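Local coordinates for protein interferon gamma receptor 1 (Gallus gallus, PDB 4EQ3) that probably binds interferon gamma as the alpha chain of its cell-surface receptor, the fragment here being the extracellular part with two fibronectin-type domains, at residues 139-142 with 143-147; 132-135 with 136-139. All coordinates share one frame; numbering follows the deposited sequence.

Overall arrangement
Both contacts lie on one continuous run of chain that leads from strand 122-128 to strand 148-156 in the C-terminal, fibronectin type III part of the receptor. Interaction 2 comes first along the chain, as a tight turn; interaction 1 follows at the start of and along the short helix 142-145, and P139 belongs to both. Their centres are about 9 Å apart. The run folds back on itself, so that the Y145 hydroxyl probably hydrogen-bonds the carbonyl oxygen of P133 and V135 packs on R142 and Y145. Side chains from both contacts also touch residues of the N-terminal half, which places the whole connection at the junction of the two domains.

Interaction 1: 139-142 with 143-147; sequences PWMR and EIYSE
M141 lays its terminal methyl over one face of the Y145 ring, with CE 3.4 Å from Y145 CE1. The residue is selenomethionine, introduced in place of methionine, and its chain gets there by folding: bends at chi2 (-68°) and chi3 (-55°) curl CE back toward the tyrosine. The selenium stands farther off, 5.3 Å from the Y145 ring centroid but still above its face, a distant Met-aromatic contact. On its other side the same selenium sits 3.5 Å above the plane of the W140 indole, offset toward the rim, so it lies between two aromatic rings. I144 closes this packed side, with its CG1 3.8 Å from W140 CZ3 and its CG2 against the M141 methyl. Backbone hydrogen bonds hold the turn: Y145 N reaches M141 O at 2.8 Å, nearly straight at hydrogen (170°), and S146 N donates to R142 O one step on. Around the other side the helix is loose and wet. R142 and E143 are exposed there, and a water bridges W140 O and E143 OE1, donating to both, at 2.7 Å to the carboxylate oxygen. S146 OG turns back onto E143 O at 2.7 Å, coming from above the carbonyl plane. This one-turn helix lies in the link between strands 122-128 and 148-156. Its buried Y145 packs on F132 and probably hydrogen-bonds P133 O, both in the preceding loop, while W140 leans on N74, in the loop before strand 81-88 of the N-terminal half, and E147 pairs through its backbone with F197, just past strand 186-196.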
loop_
_atom_site.group_PDB
_atom_site.type_symbol
_atom_site.label_atom_id
_atom_site.label_comp_id
_atom_site.label_asym_id
_atom_site.label_seq_id
_atom_site.Cartn_x
_atom_site.Cartn_y
_atom_site.Cartn_z
ATOM N N PRO A 139 -12.422 -0.157 10.151
ATOM C CA PRO A 139 -12.457 -1.237 11.141
ATOM C C PRO A 139 -12.122 -2.603 10.535
ATOM O O PRO A 139 -11.599 -3.465 11.240
ATOM C CB PRO A 139 -13.903 -1.197 11.649
ATOM C CG PRO A 139 -14.322 0.234 11.455
ATOM C CD PRO A 139 -13.658 0.644 10.157
ATOM N N TRP A 140 -12.401 -2.798 9.250
ATOM C CA TRP A 140 -12.095 -4.079 8.626
ATOM C C TRP A 140 -10.596 -4.339 8.584
ATOM O O TRP A 140 -10.162 -5.455 8.329
ATOM C CB TRP A 140 -12.692 -4.160 7.225
ATOM C CG TRP A 140 -11.911 -3.446 6.158
ATOM C CD1 TRP A 140 -12.058 -2.149 5.761
ATOM C CD2 TRP A 140 -10.894 -4.007 5.324
ATOM N NE1 TRP A 140 -11.185 -1.865 4.738
ATOM C CE2 TRP A 140 -10.455 -2.989 4.456
ATOM C CE3 TRP A 140 -10.302 -5.270 5.234
ATOM C CZ2 TRP A 140 -9.461 -3.196 3.506
ATOM C CZ3 TRP A 140 -9.312 -5.474 4.291
ATOM C CH2 TRP A 140 -8.902 -4.443 3.440
HETATM N N MSE A 141 -9.809 -3.301 8.849
HETATM C CA MSE A 141 -8.360 -3.401 8.798
HETATM C C MSE A 141 -7.753 -4.006 10.059
HETATM O O MSE A 141 -6.605 -4.448 10.049
HETATM C CB MSE A 141 -7.743 -2.025 8.534
HETATM C CG MSE A 141 -7.876 -1.543 7.095
HETATM SE SE MSE A 141 -6.820 -2.589 5.804
HETATM C CE MSE A 141 -5.042 -2.438 6.612
ATOM N N ARG A 142 -8.513 -4.026 11.148
ATOM C CA ARG A 142 -8.001 -4.576 12.404
ATOM C C ARG A 142 -7.448 -5.985 12.195
ATOM O O ARG A 142 -6.354 -6.320 12.661
ATOM C CB ARG A 142 -9.104 -4.591 13.462
ATOM C CG ARG A 142 -8.618 -4.890 14.869
ATOM C CD ARG A 142 -9.694 -4.521 15.896
ATOM N NE ARG A 142 -10.032 -3.100 15.821
ATOM C CZ ARG A 142 -11.180 -2.570 16.236
ATOM N NH1 ARG A 142 -12.123 -3.344 16.764
ATOM N NH2 ARG A 142 -11.387 -1.261 16.117
ATOM N N GLU A 143 -8.213 -6.797 11.479
ATOM C CA GLU A 143 -7.842 -8.177 11.214
ATOM C C GLU A 143 -6.515 -8.239 10.463
ATOM O O GLU A 143 -5.669 -9.104 10.720
ATOM C CB GLU A 143 -8.952 -8.835 10.395
ATOM C CG GLU A 143 -8.604 -10.168 9.824
ATOM C CD GLU A 143 -9.821 -10.890 9.271
ATOM O OE1 GLU A 143 -10.768 -10.228 8.786
ATOM O OE2 GLU A 143 -9.825 -12.133 9.324
ATOM N N ILE A 144 -6.337 -7.305 9.534
ATOM C CA ILE A 144 -5.139 -7.256 8.708
ATOM C C ILE A 144 -3.927 -6.791 9.519
ATOM O O ILE A 144 -2.851 -7.388 9.430
ATOM C CB ILE A 144 -5.351 -6.333 7.483
ATOM C CG1 ILE A 144 -6.615 -6.747 6.709
ATOM C CG2 ILE A 144 -4.106 -6.284 6.597
ATOM C CD1 ILE A 144 -6.789 -8.247 6.524
ATOM N N TYR A 145 -4.109 -5.726 10.303
ATOM C CA TYR A 145 -3.034 -5.186 11.141
ATOM C C TYR A 145 -2.578 -6.191 12.186
ATOM O O TYR A 145 -1.409 -6.231 12.553
ATOM C CB TYR A 145 -3.466 -3.891 11.843
ATOM C CG TYR A 145 -3.611 -2.709 10.913
ATOM C CD1 TYR A 145 -2.746 -2.535 9.840
ATOM C CD2 TYR A 145 -4.605 -1.760 11.119
ATOM C CE1 TYR A 145 -2.872 -1.448 8.988
ATOM C CE2 TYR A 145 -4.736 -0.664 10.274
ATOM C CZ TYR A 145 -3.871 -0.517 9.211
ATOM O OH TYR A 145 -4.007 0.555 8.368
ATOM N N SER A 146 -3.503 -7.017 12.663
ATOM C CA SER A 146 -3.129 -8.059 13.611
ATOM C C SER A 146 -2.071 -9.003 13.013
ATOM O O SER A 146 -1.449 -9.796 13.736
ATOM C CB SER A 146 -4.364 -8.843 14.079
ATOM O OG SER A 146 -4.736 -9.821 13.133
ATOM N N GLU A 147 -1.860 -8.910 11.699
ATOM C CA GLU A 147 -0.885 -9.762 11.009
ATOM C C GLU A 147 0.298 -8.964 10.443
ATOM O O GLU A 147 1.068 -9.464 9.622
ATOM C CB GLU A 147 -1.559 -10.542 9.882
ATOM C CG GLU A 147 -2.689 -11.475 10.336
ATOM C CD GLU A 147 -2.187 -12.701 11.085
ATOM O OE1 GLU A 147 -0.973 -12.985 11.030
ATOM O OE2 GLU A 147 -3.015 -13.380 11.728
HETATM O O HOH W 1 -11.660 -7.780 8.190
#

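Interaction 2: 132-135 with 136-139; sequences FPSV and EVRP
The R138 guanidinium meets the P133 ring at a slant: P133 CG comes within 3.2 Å of R138 NH1, and P133 CB also lies beside that nitrogen. The chain of R138 is extended from CG to NE (chi2 -179°), which carries the guanidinium across the proline ring. The charged end continues past P133 to a salt bridge from NE to E71 OE2, while NH1 adds a weak hydrogen bond to F24 O; the arginine thus joins this loop to the N-terminal half of the receptor. Behind it the backbone makes a type I beta turn over S134-V137, with V137 N donating to S134 O from well above the carbonyl plane. The same oxygen takes a second bond from R138 N, 3.0 Å away and in the carbonyl plane, which extends the bend to a single helix-like turn. S134 OG closes an ST turn through a weak hydrogen bond from E136 N at 3.1 Å. The chain then leaves helical geometry at R138, and P139 has no N-H to give V135 O; that oxygen instead receives a CA-H contact, 3.2 Å from P139 CA. On the outer side V137 CG2 rests loosely near S134 CB, whereas V135 turns inward to helix 142-145, packing on R142 and Y145.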
loop_
_atom_site.group_PDB
_atom_site.type_symbol
_atom_site.label_atom_id
_atom_site.label_comp_id
_atom_site.label_asym_id
_atom_site.label_seq_id
_atom_site.Cartn_x
_atom_site.Cartn_y
_atom_site.Cartn_z
ATOM N N PHE A 132 -0.505 4.141 6.421
ATOM C CA PHE A 132 -1.544 3.144 6.683
ATOM C C PHE A 132 -2.766 3.813 7.299
ATOM O O PHE A 132 -2.643 4.668 8.174
ATOM C CB PHE A 132 -1.042 2.010 7.583
ATOM C CG PHE A 132 -0.078 1.070 6.905
ATOM C CD1 PHE A 132 0.191 1.185 5.554
ATOM C CD2 PHE A 132 0.560 0.078 7.630
ATOM C CE1 PHE A 132 1.081 0.332 4.933
ATOM C CE2 PHE A 132 1.453 -0.780 7.025
ATOM C CZ PHE A 132 1.717 -0.659 5.673
ATOM N N PRO A 133 -3.957 3.430 6.839
ATOM C CA PRO A 133 -5.158 4.088 7.363
ATOM C C PRO A 133 -5.449 3.693 8.813
ATOM O O PRO A 133 -5.100 2.592 9.244
ATOM C CB PRO A 133 -6.264 3.607 6.420
ATOM C CG PRO A 133 -5.748 2.292 5.870
ATOM C CD PRO A 133 -4.255 2.454 5.778
ATOM N N SER A 134 -6.057 4.610 9.556
ATOM C CA SER A 134 -6.425 4.381 10.944
ATOM C C SER A 134 -7.443 3.251 11.047
ATOM O O SER A 134 -8.392 3.196 10.278
ATOM C CB SER A 134 -7.011 5.667 11.543
ATOM O OG SER A 134 -7.737 5.407 12.740
ATOM N N VAL A 135 -7.245 2.355 12.003
ATOM C CA VAL A 135 -8.181 1.256 12.206
ATOM C C VAL A 135 -9.569 1.782 12.563
ATOM O O VAL A 135 -10.585 1.165 12.230
ATOM C CB VAL A 135 -7.682 0.286 13.297
ATOM C CG1 VAL A 135 -8.341 0.590 14.644
ATOM C CG2 VAL A 135 -7.945 -1.150 12.878
ATOM N N GLU A 136 -9.598 2.933 13.233
ATOM C CA GLU A 136 -10.845 3.571 13.640
ATOM C C GLU A 136 -11.666 4.011 12.437
ATOM O O GLU A 136 -12.895 4.059 12.496
ATOM C CB GLU A 136 -10.569 4.778 14.549
ATOM C CG GLU A 136 -10.439 4.429 16.021
ATOM C CD GLU A 136 -8.993 4.329 16.478
ATOM O OE1 GLU A 136 -8.149 5.088 15.952
ATOM O OE2 GLU A 136 -8.704 3.500 17.370
ATOM N N VAL A 137 -10.986 4.332 11.341
ATOM C CA VAL A 137 -11.676 4.755 10.128
ATOM C C VAL A 137 -11.984 3.572 9.207
ATOM O O VAL A 137 -12.941 3.609 8.429
ATOM C CB VAL A 137 -10.871 5.826 9.364
ATOM C CG1 VAL A 137 -11.574 6.202 8.065
ATOM C CG2 VAL A 137 -10.673 7.059 10.241
ATOM N N ARG A 138 -11.172 2.525 9.292
ATOM C CA ARG A 138 -11.410 1.318 8.502
ATOM C C ARG A 138 -11.347 0.083 9.390
ATOM O O ARG A 138 -10.347 -0.632 9.406
ATOM C CB ARG A 138 -10.411 1.208 7.353
ATOM C CG ARG A 138 -10.708 2.152 6.213
ATOM C CD ARG A 138 -9.701 1.991 5.109
ATOM N NE ARG A 138 -9.754 3.113 4.183
ATOM C CZ ARG A 138 -8.768 3.450 3.358
ATOM N NH1 ARG A 138 -7.638 2.746 3.339
ATOM N NH2 ARG A 138 -8.913 4.496 2.555
ATOM N N PRO A 139 -12.422 -0.157 10.151
ATOM C CA PRO A 139 -12.457 -1.237 11.141
ATOM C C PRO A 139 -12.122 -2.603 10.535
ATOM O O PRO A 139 -11.599 -3.465 11.240
ATOM C CB PRO A 139 -13.903 -1.197 11.649
ATOM C CG PRO A 139 -14.322 0.234 11.455
ATOM C CD PRO A 139 -13.658 0.644 10.157
#